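Local coordinates for uncharacterized protein (PDB 3PL0) that probably acts as an iron- and 2-oxoglutarate-dependent dioxygenase of the cupin superfamily, built on a double-stranded beta-helix fold, at residues Gly23-Pro29 against Trp207-Asp213; Glu52-Asp56 against Arg66-His70; Val170-Val176 against Thr240-Arg246; Glu187-Ala193 against Gln216-Thr222. All blocks are in the same frame, centred on the assembly; numbering follows the deposited sequence.

Contact 1: residues Gly23-Pro29 against Trp207-Asp213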
# COMPACT_ATOMS: atom_id res chain seq x y z
N GLY A 23 -10.44 -1.37 -12.58
CA GLY A 23 -9.08 -1.62 -12.17
C GLY A 23 -8.73 -1.15 -10.77
O GLY A 23 -7.56 -1.23 -10.37
N PHE A 24 -9.72 -0.66 -10.02
CA PHE A 24 -9.48 -0.33 -8.60
C PHE A 24 -10.80 -0.35 -7.87
O PHE A 24 -11.87 -0.33 -8.48
CB PHE A 24 -8.81 1.03 -8.41
CG PHE A 24 -9.75 2.21 -8.62
CD1 PHE A 24 -10.09 2.62 -9.90
CD2 PHE A 24 -10.30 2.88 -7.55
CE1 PHE A 24 -10.96 3.68 -10.10
CE2 PHE A 24 -11.20 3.95 -7.75
CZ PHE A 24 -11.51 4.33 -9.01
N CYS A 25 -10.72 -0.39 -6.56
CA CYS A 25 -11.88 -0.10 -5.75
C CYS A 25 -11.41 0.31 -4.36
O CYS A 25 -10.28 0.01 -3.95
CB CYS A 25 -12.80 -1.30 -5.67
SG CYS A 25 -12.14 -2.69 -4.77
N VAL A 26 -12.31 0.97 -3.64
CA VAL A 26 -12.06 1.37 -2.28
C VAL A 26 -12.91 0.54 -1.33
O VAL A 26 -14.11 0.46 -1.54
CB VAL A 26 -12.41 2.85 -2.13
CG1 VAL A 26 -12.24 3.34 -0.63
CG2 VAL A 26 -11.56 3.69 -3.12
N LEU A 27 -12.31 -0.04 -0.30
CA LEU A 27 -13.05 -0.70 0.78
C LEU A 27 -13.10 0.26 1.98
O LEU A 27 -12.05 0.70 2.48
CB LEU A 27 -12.36 -2.01 1.22
CG LEU A 27 -12.05 -3.03 0.13
CD1 LEU A 27 -11.36 -4.20 0.78
CD2 LEU A 27 -13.35 -3.50 -0.59
N THR A 28 -14.31 0.56 2.45
CA THR A 28 -14.47 1.30 3.69
C THR A 28 -13.93 0.41 4.82
O THR A 28 -13.84 -0.83 4.64
CB THR A 28 -15.95 1.64 3.97
OG1 THR A 28 -16.71 0.43 4.15
CG2 THR A 28 -16.58 2.45 2.81
N PRO A 29 -13.61 1.00 5.98
CA PRO A 29 -13.22 0.17 7.13
C PRO A 29 -14.24 -0.92 7.46
O PRO A 29 -13.86 -2.02 7.83
CB PRO A 29 -13.08 1.19 8.26
CG PRO A 29 -12.85 2.52 7.56
CD PRO A 29 -13.66 2.43 6.33
N TRP A 207 -8.03 2.37 8.20
CA TRP A 207 -8.43 1.08 7.66
C TRP A 207 -9.33 1.21 6.44
O TRP A 207 -9.97 0.24 6.06
CB TRP A 207 -9.05 0.17 8.75
CG TRP A 207 -8.18 0.18 9.92
CD1 TRP A 207 -8.45 0.71 11.14
CD2 TRP A 207 -6.85 -0.28 9.97
NE1 TRP A 207 -7.38 0.59 11.96
CE2 TRP A 207 -6.37 -0.02 11.27
CE3 TRP A 207 -6.02 -0.96 9.08
CZ2 TRP A 207 -5.11 -0.37 11.66
CZ3 TRP A 207 -4.77 -1.30 9.48
CH2 TRP A 207 -4.32 -1.01 10.74
N THR A 208 -9.34 2.39 5.81
CA THR A 208 -9.83 2.48 4.47
C THR A 208 -8.74 1.88 3.57
O THR A 208 -7.56 2.18 3.75
CB THR A 208 -10.17 3.93 4.02
OG1 THR A 208 -11.08 4.53 4.97
CG2 THR A 208 -10.80 3.89 2.60
N VAL A 209 -9.14 1.01 2.64
CA VAL A 209 -8.21 0.35 1.72
C VAL A 209 -8.48 0.60 0.23
O VAL A 209 -9.57 0.44 -0.26
CB VAL A 209 -8.14 -1.14 2.01
CG1 VAL A 209 -7.03 -1.75 1.19
CG2 VAL A 209 -7.90 -1.33 3.51
N LEU A 210 -7.42 0.99 -0.49
CA LEU A 210 -7.49 1.14 -1.92
C LEU A 210 -6.87 -0.10 -2.53
O LEU A 210 -5.69 -0.36 -2.33
CB LEU A 210 -6.70 2.38 -2.37
CG LEU A 210 -6.45 2.61 -3.87
CD1 LEU A 210 -7.78 2.77 -4.58
CD2 LEU A 210 -5.55 3.84 -4.06
N LEU A 211 -7.67 -0.83 -3.29
CA LEU A 211 -7.25 -2.00 -4.07
C LEU A 211 -6.98 -1.57 -5.50
O LEU A 211 -7.80 -0.83 -6.08
CB LEU A 211 -8.32 -3.10 -4.04
CG LEU A 211 -8.73 -3.59 -2.62
CD1 LEU A 211 -9.76 -4.72 -2.65
CD2 LEU A 211 -7.47 -4.00 -1.76
N LEU A 212 -5.83 -1.98 -6.05
CA LEU A 212 -5.40 -1.59 -7.41
C LEU A 212 -4.97 -2.83 -8.23
O LEU A 212 -4.25 -3.69 -7.75
CB LEU A 212 -4.17 -0.66 -7.34
CG LEU A 212 -4.28 0.65 -6.56
CD1 LEU A 212 -2.88 1.24 -6.29
CD2 LEU A 212 -5.16 1.68 -7.31
N ASP A 213 -5.43 -2.90 -9.46
CA ASP A 213 -4.89 -3.84 -10.44
C ASP A 213 -3.75 -3.10 -11.09
O ASP A 213 -3.92 -2.20 -11.96
CB ASP A 213 -5.95 -4.23 -11.44
CG ASP A 213 -5.44 -5.15 -12.53
OD1 ASP A 213 -4.21 -5.34 -12.71
OD2 ASP A 213 -6.31 -5.68 -13.24
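Main-chain hydrogen bonds join the short strand 24-27 to strand 209-213 in antiparallel fashion, with segment axes 4.7 Å apart at closest approach. C25 and L211 form a hydrogen-bonded pair (C25 N to L211 O 3.0 Å, L211 N to C25 O 2.8 Å), as do L27 and V209 (L27 N to V209 O 2.8 Å, V209 N to L27 O 2.9 Å). D213 N to G23 O, 2.9 Å, extends the ladder to the end of the preceding helix, where G23 takes a positive phi that glycine readily accepts. The pair is apolar on both faces. F24, V26, L210 and L212 share one, with F24 CB 3.9 Å from L212 CD2 and F24 CD2 3.9 Å from L210 CD1; it packs on V190 of strand 183-192. C25, L27, V209 and L211 share the other, where L211 CD1 lies 3.8 Å from both C25 SG and L27 CD1 and L211 meets helix 118-134. Polar side chains sit at the ends: T28 N-caps the next helix through its hydroxyl, and D213 accepts from Q215 N and pairs with R135. An N-terminal strand thus extends the larger sheet of a double-stranded beta-helix (cupin) fold.

Contact 2: residues Glu52-Asp56 against Arg66-His70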
# COMPACT_ATOMS: atom_id res chain seq x y z
N GLU A 52 7.40 3.58 15.39
CA GLU A 52 8.73 2.97 15.50
C GLU A 52 9.30 2.59 14.15
O GLU A 52 10.06 1.61 14.06
CB GLU A 52 8.65 1.71 16.32
CG GLU A 52 8.17 1.91 17.76
CD GLU A 52 8.15 0.59 18.53
OE1 GLU A 52 7.87 -0.48 17.93
OE2 GLU A 52 8.41 0.62 19.75
N LEU A 53 8.92 3.30 13.09
CA LEU A 53 9.47 2.99 11.79
C LEU A 53 10.87 3.60 11.69
O LEU A 53 11.17 4.60 12.37
CB LEU A 53 8.54 3.46 10.66
CG LEU A 53 7.14 2.87 10.66
CD1 LEU A 53 6.26 3.57 9.59
CD2 LEU A 53 7.13 1.35 10.48
N ALA A 54 11.73 3.00 10.86
CA ALA A 54 13.12 3.46 10.72
C ALA A 54 13.26 4.58 9.70
O ALA A 54 12.56 4.60 8.69
CB ALA A 54 14.01 2.32 10.35
N PRO A 55 14.18 5.53 9.94
CA PRO A 55 14.33 6.60 8.97
C PRO A 55 14.84 6.00 7.69
O PRO A 55 15.66 5.09 7.75
CB PRO A 55 15.37 7.53 9.60
CG PRO A 55 16.04 6.70 10.67
CD PRO A 55 15.09 5.64 11.09
N ASP A 56 14.32 6.47 6.55
CA ASP A 56 14.79 6.09 5.24
C ASP A 56 15.75 7.19 4.81
O ASP A 56 15.33 8.24 4.35
CB ASP A 56 13.62 5.95 4.25
CG ASP A 56 14.06 5.72 2.78
OD1 ASP A 56 15.27 5.68 2.51
OD2 ASP A 56 13.16 5.61 1.88
N ARG A 66 10.88 10.62 5.48
CA ARG A 66 10.25 9.31 5.32
C ARG A 66 10.79 8.28 6.31
O ARG A 66 11.98 8.14 6.48
CB ARG A 66 10.46 8.83 3.89
CG ARG A 66 9.73 7.49 3.60
CD ARG A 66 9.51 7.30 2.14
NE ARG A 66 10.77 7.04 1.44
CZ ARG A 66 11.02 7.46 0.19
NH1 ARG A 66 10.10 8.16 -0.46
NH2 ARG A 66 12.18 7.18 -0.40
N TYR A 67 9.87 7.61 6.99
CA TYR A 67 10.16 6.45 7.80
C TYR A 67 9.44 5.23 7.28
O TYR A 67 8.28 5.32 6.81
CB TYR A 67 9.70 6.71 9.23
CG TYR A 67 10.27 7.99 9.83
CD1 TYR A 67 9.70 9.24 9.56
CD2 TYR A 67 11.39 7.94 10.63
CE1 TYR A 67 10.22 10.40 10.08
CE2 TYR A 67 11.91 9.11 11.17
CZ TYR A 67 11.33 10.32 10.90
OH TYR A 67 11.89 11.47 11.42
N ARG A 68 10.08 4.08 7.43
CA ARG A 68 9.52 2.84 6.91
C ARG A 68 10.20 1.62 7.50
O ARG A 68 11.20 1.71 8.23
CB ARG A 68 9.70 2.79 5.39
CG ARG A 68 11.16 2.63 4.95
CD ARG A 68 11.40 3.06 3.56
NE ARG A 68 10.78 2.16 2.59
CZ ARG A 68 10.69 2.41 1.29
NH1 ARG A 68 11.20 3.52 0.77
NH2 ARG A 68 10.08 1.53 0.50
N ARG A 69 9.59 0.50 7.19
CA ARG A 69 10.16 -0.82 7.39
C ARG A 69 9.62 -1.68 6.26
O ARG A 69 8.77 -1.20 5.48
CB ARG A 69 9.74 -1.40 8.73
CG ARG A 69 10.46 -0.80 9.93
CD ARG A 69 9.99 -1.45 11.19
NE ARG A 69 10.63 -0.81 12.31
CZ ARG A 69 11.89 -0.99 12.68
NH1 ARG A 69 12.69 -1.87 12.08
NH2 ARG A 69 12.35 -0.28 13.69
N HIS A 70 10.17 -2.89 6.13
CA HIS A 70 9.95 -3.75 4.97
C HIS A 70 9.94 -5.21 5.39
O HIS A 70 10.69 -5.63 6.29
CB HIS A 70 11.04 -3.47 3.94
CG HIS A 70 10.97 -4.29 2.69
ND1 HIS A 70 12.06 -4.96 2.17
CD2 HIS A 70 9.94 -4.50 1.82
CE1 HIS A 70 11.70 -5.57 1.05
NE2 HIS A 70 10.43 -5.29 0.80
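A beta hairpin brings strand 54-55 onto the start of strand 65-77. A54 and R68 form its hydrogen-bonded pair (R68 N to A54 O 2.8 Å, A54 N to R68 O 3.0 Å), and D56 N reaches R66 O at 2.9 Å. P55, which has no amide hydrogen to donate, suits the non-hydrogen-bonded place opposite Y67; the m rotamer of Y67 brings CE2 to 4.1 Å from P55 CB, while its hydroxyl bonds E154. L53, also m, sets its CB 3.7 Å from Y67 CB. R69 runs out with chi2 and chi3 both t, long enough for NE and NH2 each to give a hydrogen bond of 3.0 Å to E52 O. R66 (chi1 t) and R68 (chi1 p), two residues apart on the strand, converge on one carboxylate, and R68 also makes a cation-pi contact with F107. With chi1 t, D56 carries that carboxylate to both arginines in a salt-bridge network: OD1 accepts from H58 N, and OD2 forms salt bridges with R66 NE at 2.8 Å and R68 NH1 at 3.1 Å.

Contact 3: residues Val170-Val176 against Thr240-Arg246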
# COMPACT_ATOMS: atom_id res chain seq x y z
N VAL A 170 3.98 -4.94 -10.22
CA VAL A 170 3.49 -6.17 -9.61
C VAL A 170 2.16 -6.52 -10.27
O VAL A 170 1.78 -5.94 -11.27
CB VAL A 170 3.37 -5.99 -8.07
CG1 VAL A 170 4.75 -5.73 -7.42
CG2 VAL A 170 2.38 -4.85 -7.69
N ASP A 171 1.41 -7.44 -9.69
CA ASP A 171 0.07 -7.74 -10.19
C ASP A 171 -1.03 -6.88 -9.54
O ASP A 171 -1.87 -6.31 -10.24
CB ASP A 171 -0.26 -9.20 -9.98
CG ASP A 171 0.44 -10.09 -11.00
OD1 ASP A 171 -0.16 -10.31 -12.07
OD2 ASP A 171 1.60 -10.47 -10.76
N PHE A 172 -1.04 -6.84 -8.22
CA PHE A 172 -2.04 -6.09 -7.43
C PHE A 172 -1.38 -5.38 -6.28
O PHE A 172 -0.34 -5.85 -5.74
CB PHE A 172 -3.14 -6.99 -6.89
CG PHE A 172 -3.93 -7.66 -7.96
CD1 PHE A 172 -4.97 -7.01 -8.57
CD2 PHE A 172 -3.59 -8.94 -8.39
CE1 PHE A 172 -5.68 -7.62 -9.57
CE2 PHE A 172 -4.29 -9.54 -9.40
CZ PHE A 172 -5.33 -8.90 -9.99
N VAL A 173 -1.93 -4.20 -5.95
CA VAL A 173 -1.51 -3.41 -4.81
C VAL A 173 -2.68 -3.07 -3.91
O VAL A 173 -3.82 -2.81 -4.39
CB VAL A 173 -0.80 -2.15 -5.26
CG1 VAL A 173 -0.38 -1.32 -4.03
CG2 VAL A 173 0.43 -2.51 -6.13
N ALA A 174 -2.43 -3.10 -2.60
CA ALA A 174 -3.36 -2.53 -1.63
C ALA A 174 -2.66 -1.44 -0.90
O ALA A 174 -1.59 -1.66 -0.33
CB ALA A 174 -3.83 -3.56 -0.62
N VAL A 175 -3.25 -0.25 -0.91
CA VAL A 175 -2.81 0.86 -0.06
C VAL A 175 -3.79 0.99 1.11
O VAL A 175 -4.96 1.33 0.91
CB VAL A 175 -2.78 2.18 -0.82
CG1 VAL A 175 -2.30 3.32 0.11
CG2 VAL A 175 -1.89 2.08 -2.08
N VAL A 176 -3.31 0.74 2.32
CA VAL A 176 -4.17 0.78 3.51
C VAL A 176 -3.88 2.12 4.17
O VAL A 176 -2.72 2.46 4.42
CB VAL A 176 -3.84 -0.34 4.50
CG1 VAL A 176 -4.77 -0.24 5.71
CG2 VAL A 176 -3.91 -1.69 3.82
N THR A 240 0.56 5.14 6.14
CA THR A 240 -0.02 4.20 5.20
C THR A 240 0.73 2.85 5.31
O THR A 240 1.85 2.73 5.93
CB THR A 240 0.11 4.70 3.76
OG1 THR A 240 1.46 5.12 3.51
CG2 THR A 240 -0.82 5.84 3.47
N LEU A 241 0.11 1.84 4.73
CA LEU A 241 0.71 0.53 4.53
C LEU A 241 0.52 0.13 3.10
O LEU A 241 -0.62 0.00 2.67
CB LEU A 241 0.01 -0.50 5.39
CG LEU A 241 0.47 -1.94 5.21
CD1 LEU A 241 1.97 -2.14 5.58
CD2 LEU A 241 -0.42 -2.83 6.07
N VAL A 242 1.61 -0.10 2.36
CA VAL A 242 1.52 -0.57 0.98
C VAL A 242 1.84 -2.07 0.92
O VAL A 242 2.90 -2.50 1.42
CB VAL A 242 2.45 0.21 0.05
CG1 VAL A 242 2.42 -0.38 -1.41
CG2 VAL A 242 2.06 1.73 0.07
N LEU A 243 0.93 -2.85 0.36
CA LEU A 243 1.13 -4.29 0.19
C LEU A 243 1.14 -4.58 -1.30
O LEU A 243 0.24 -4.12 -2.03
CB LEU A 243 0.01 -5.10 0.88
CG LEU A 243 -0.23 -4.94 2.40
CD1 LEU A 243 -1.54 -5.64 2.89
CD2 LEU A 243 0.97 -5.43 3.19
N THR A 244 2.15 -5.28 -1.78
CA THR A 244 2.18 -5.62 -3.16
C THR A 244 2.09 -7.14 -3.31
O THR A 244 2.68 -7.90 -2.53
CB THR A 244 3.43 -5.09 -3.87
OG1 THR A 244 4.58 -5.72 -3.32
CG2 THR A 244 3.53 -3.59 -3.73
N TYR A 245 1.35 -7.56 -4.33
CA TYR A 245 1.20 -8.96 -4.64
C TYR A 245 1.69 -9.22 -6.05
O TYR A 245 1.27 -8.54 -7.02
CB TYR A 245 -0.28 -9.37 -4.52
CG TYR A 245 -0.83 -9.33 -3.12
CD1 TYR A 245 -1.00 -8.11 -2.45
CD2 TYR A 245 -1.17 -10.50 -2.45
CE1 TYR A 245 -1.48 -8.07 -1.16
CE2 TYR A 245 -1.66 -10.48 -1.16
CZ TYR A 245 -1.80 -9.26 -0.51
OH TYR A 245 -2.29 -9.25 0.77
N ARG A 246 2.55 -10.23 -6.19
CA ARG A 246 3.14 -10.55 -7.49
C ARG A 246 3.19 -12.06 -7.72
O ARG A 246 3.56 -12.81 -6.81
CB ARG A 246 4.53 -9.94 -7.56
CG ARG A 246 5.18 -10.01 -8.98
CD ARG A 246 6.41 -9.11 -9.06
NE ARG A 246 6.86 -8.99 -10.44
CZ ARG A 246 7.63 -9.89 -11.05
NH1 ARG A 246 8.05 -10.97 -10.41
NH2 ARG A 246 7.98 -9.72 -12.31
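Small and branched apolar residues fill the middle of this antiparallel pair, close to the centre of the chain. On one face A174 CB lies 4.4 Å from L243 CB and V176 CB 4.0 Å from L241 CB; the short alanine side chain leaves room beneath L127 of helix 118-134, and L241 meets W120 of the same helix. On the other face V173 CG1 packs 3.9 Å from V242 CG1, the beta-branched valines suiting extended backbone. Farther out F172 and Y245 extend the helix-facing surface: their CB atoms are 4.4 Å apart, and F131 stacks on the F172 ring while meeting the Y245 ring edge-to-face. The Y245 ring packs in this apolar layer while its OH hydrogen-bonds L124 O. Between the two layers runs the main-chain ladder, with V176 N to L241 O at 2.8 Å, A174 N to L243 O at 2.9 Å and Y245 N to F172 O at 2.8 Å. At the polar edge a classic beta bulge sets D171 and F172 opposite Y245, whose O accepts from D171 N at 2.9 Å and from F172 N at 3.1 Å. There D171 OD2 takes the S247 amide, and R246 NH1 turns to G249 O. Every hydrogen bond between the segments is main chain to main chain, so backbone pairing fixes the register while F172, A174, L241 and Y245 join the sheet to helix 118-134.

Contact 4: residues Glu187-Ala193 against Gln216-Thr222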
# COMPACT_ATOMS: atom_id res chain seq x y z
N GLU A 187 -3.92 13.76 -1.15
CA GLU A 187 -5.05 13.29 -1.89
C GLU A 187 -4.56 12.21 -2.82
O GLU A 187 -3.54 12.38 -3.47
CB GLU A 187 -5.57 14.46 -2.72
CG GLU A 187 -6.70 14.13 -3.61
CD GLU A 187 -7.16 15.35 -4.37
OE1 GLU A 187 -6.43 15.79 -5.31
OE2 GLU A 187 -8.25 15.86 -3.98
N THR A 188 -5.28 11.12 -2.92
CA THR A 188 -4.95 10.03 -3.85
C THR A 188 -5.54 10.35 -5.21
O THR A 188 -6.67 10.85 -5.29
CB THR A 188 -5.57 8.70 -3.40
OG1 THR A 188 -5.17 8.43 -2.06
CG2 THR A 188 -5.16 7.51 -4.33
N ARG A 189 -4.81 10.03 -6.26
CA ARG A 189 -5.41 9.93 -7.60
C ARG A 189 -5.15 8.56 -8.22
O ARG A 189 -4.03 8.01 -8.10
CB ARG A 189 -4.82 10.99 -8.51
CG ARG A 189 -5.32 12.38 -8.25
CD ARG A 189 -4.48 13.14 -7.28
NE ARG A 189 -4.79 14.57 -7.27
CZ ARG A 189 -4.23 15.45 -8.10
NH1 ARG A 189 -3.33 15.04 -8.98
NH2 ARG A 189 -4.54 16.72 -8.04
N VAL A 190 -6.17 8.02 -8.91
CA VAL A 190 -6.07 6.77 -9.66
C VAL A 190 -6.49 7.07 -11.09
O VAL A 190 -7.49 7.76 -11.30
CB VAL A 190 -6.96 5.71 -9.04
CG1 VAL A 190 -6.81 4.36 -9.83
CG2 VAL A 190 -6.54 5.51 -7.61
N PHE A 191 -5.68 6.64 -12.07
CA PHE A 191 -6.01 6.83 -13.46
C PHE A 191 -6.03 5.50 -14.20
O PHE A 191 -5.19 4.65 -13.96
CB PHE A 191 -4.95 7.71 -14.13
CG PHE A 191 -4.79 9.05 -13.52
CD1 PHE A 191 -5.55 10.12 -13.95
CD2 PHE A 191 -3.84 9.26 -12.53
CE1 PHE A 191 -5.40 11.38 -13.39
CE2 PHE A 191 -3.68 10.52 -11.94
CZ PHE A 191 -4.47 11.59 -12.38
N ASP A 192 -6.94 5.37 -15.13
CA ASP A 192 -6.87 4.34 -16.17
C ASP A 192 -5.51 4.37 -16.86
O ASP A 192 -5.07 5.41 -17.30
CB ASP A 192 -7.92 4.65 -17.24
CG ASP A 192 -8.09 3.52 -18.26
OD1 ASP A 192 -7.31 2.55 -18.21
OD2 ASP A 192 -8.99 3.62 -19.11
N ALA A 193 -4.82 3.25 -16.96
CA ALA A 193 -3.49 3.28 -17.53
C ALA A 193 -3.59 3.43 -19.01
O ALA A 193 -2.60 3.79 -19.60
CB ALA A 193 -2.71 2.05 -17.20
N GLN A 216 -3.56 -2.30 -14.80
CA GLN A 216 -4.65 -1.55 -15.45
C GLN A 216 -4.76 -0.10 -15.04
O GLN A 216 -5.36 0.69 -15.75
CB GLN A 216 -5.95 -2.24 -15.12
CG GLN A 216 -6.11 -3.57 -15.84
CD GLN A 216 -6.13 -3.39 -17.34
OE1 GLN A 216 -6.86 -2.54 -17.86
NE2 GLN A 216 -5.33 -4.18 -18.06
N VAL A 217 -4.21 0.27 -13.89
CA VAL A 217 -4.30 1.63 -13.39
C VAL A 217 -2.90 2.07 -12.92
O VAL A 217 -1.98 1.23 -12.71
CB VAL A 217 -5.33 1.76 -12.25
CG1 VAL A 217 -6.73 1.38 -12.74
CG2 VAL A 217 -4.90 0.89 -11.06
N ILE A 218 -2.75 3.39 -12.87
CA ILE A 218 -1.61 4.03 -12.23
C ILE A 218 -2.13 4.97 -11.14
O ILE A 218 -3.31 5.32 -11.11
CB ILE A 218 -0.68 4.75 -13.23
CG1 ILE A 218 -1.43 5.88 -13.99
CG2 ILE A 218 0.00 3.72 -14.21
CD1 ILE A 218 -0.53 6.66 -14.93
N HIS A 219 -1.26 5.34 -10.20
CA HIS A 219 -1.75 6.10 -9.07
C HIS A 219 -0.65 6.99 -8.49
O HIS A 219 0.52 6.94 -8.93
CB HIS A 219 -2.34 5.15 -8.03
CG HIS A 219 -1.32 4.28 -7.36
ND1 HIS A 219 -0.81 4.55 -6.10
CD2 HIS A 219 -0.66 3.19 -7.81
CE1 HIS A 219 0.10 3.64 -5.80
NE2 HIS A 219 0.20 2.79 -6.81
N GLU A 220 -1.03 7.83 -7.54
CA GLU A 220 -0.13 8.84 -6.98
C GLU A 220 -0.82 9.40 -5.80
O GLU A 220 -2.01 9.15 -5.58
CB GLU A 220 0.19 9.94 -8.03
CG GLU A 220 -1.02 10.80 -8.40
CD GLU A 220 -0.75 11.85 -9.42
OE1 GLU A 220 0.13 11.67 -10.29
OE2 GLU A 220 -1.52 12.84 -9.42
N SER A 221 -0.11 10.20 -5.00
CA SER A 221 -0.79 11.01 -4.03
C SER A 221 -0.13 12.36 -3.97
O SER A 221 1.07 12.47 -4.18
CB SER A 221 -0.84 10.38 -2.66
OG SER A 221 0.43 10.27 -2.14
N THR A 222 -0.92 13.38 -3.65
CA THR A 222 -0.40 14.72 -3.61
C THR A 222 0.41 15.00 -2.35
O THR A 222 0.21 14.38 -1.34
CB THR A 222 -1.52 15.73 -3.72
OG1 THR A 222 -2.32 15.67 -2.54
CG2 THR A 222 -2.34 15.43 -5.03
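Strands 188-192 and 217-221 run antiparallel, their segment axes 160° apart in direction and 4.6 Å apart at closest approach. R189 with E220 and F191 with I218 are the hydrogen-bonded pairs: R189 N to E220 O 3.0 Å, E220 N to R189 O 3.1 Å, F191 N to I218 O 2.9 Å and I218 N to F191 O 3.0 Å. A193 N to Q216 O, 2.9 Å, closes one end. At the other, T222 N bonds E187 O at 2.8 Å and the T222 hydroxyl OG1 accepts from E187 N at 2.9 Å, a threonine prolonging the ladder. The face bearing R189, F191, I218 and E220 is partly exposed and mixed in character: R189 NH1 bridges to E220 OE2 at 2.9 Å and R189 NE to E187 OE1 at 2.8 Å, while F191 CB touches I218 CG1 at 4.0 Å. On the face of T188, V190, H219 and S221, V190 CG1 packs 3.8 Å from V217 CB, and L212 of the larger sheet lies against V190 and H219. H219 NE2 hydrogen-bonds D168 OD1, and its ring meets that of H166. Sequence and geometry fit the HxD...H facial triad of 2-oxoglutarate dioxygenases, so strand 217-221 probably supplies the distal histidine of an iron site.

How the contacts relate
Contacts 1 and 3 are adjacent strand pairs of the larger sheet, in the order 24-27, 209-213, 172-181, 237-246, with centres about 10 Å apart and probable hydrogen bonds L212 N to V173 O (2.7 Å) and L210 O to V175 N (2.8 Å). Contact 4, in the smaller sheet, touches contact 1, where L212 CD1 packs 3.3 Å from H219 CD2. H219 thus faces the larger sheet, so the probable metal site it shares with H166 and D168 would lie between the sheets, as in other double-stranded beta-helix dioxygenases. Contact 2 lies farther out on the larger sheet, joined through strand 141-152 to contact 3, about 17 Å away between centres; a glycerol, probably from crystallisation, is hydrogen-bonded to L53 N.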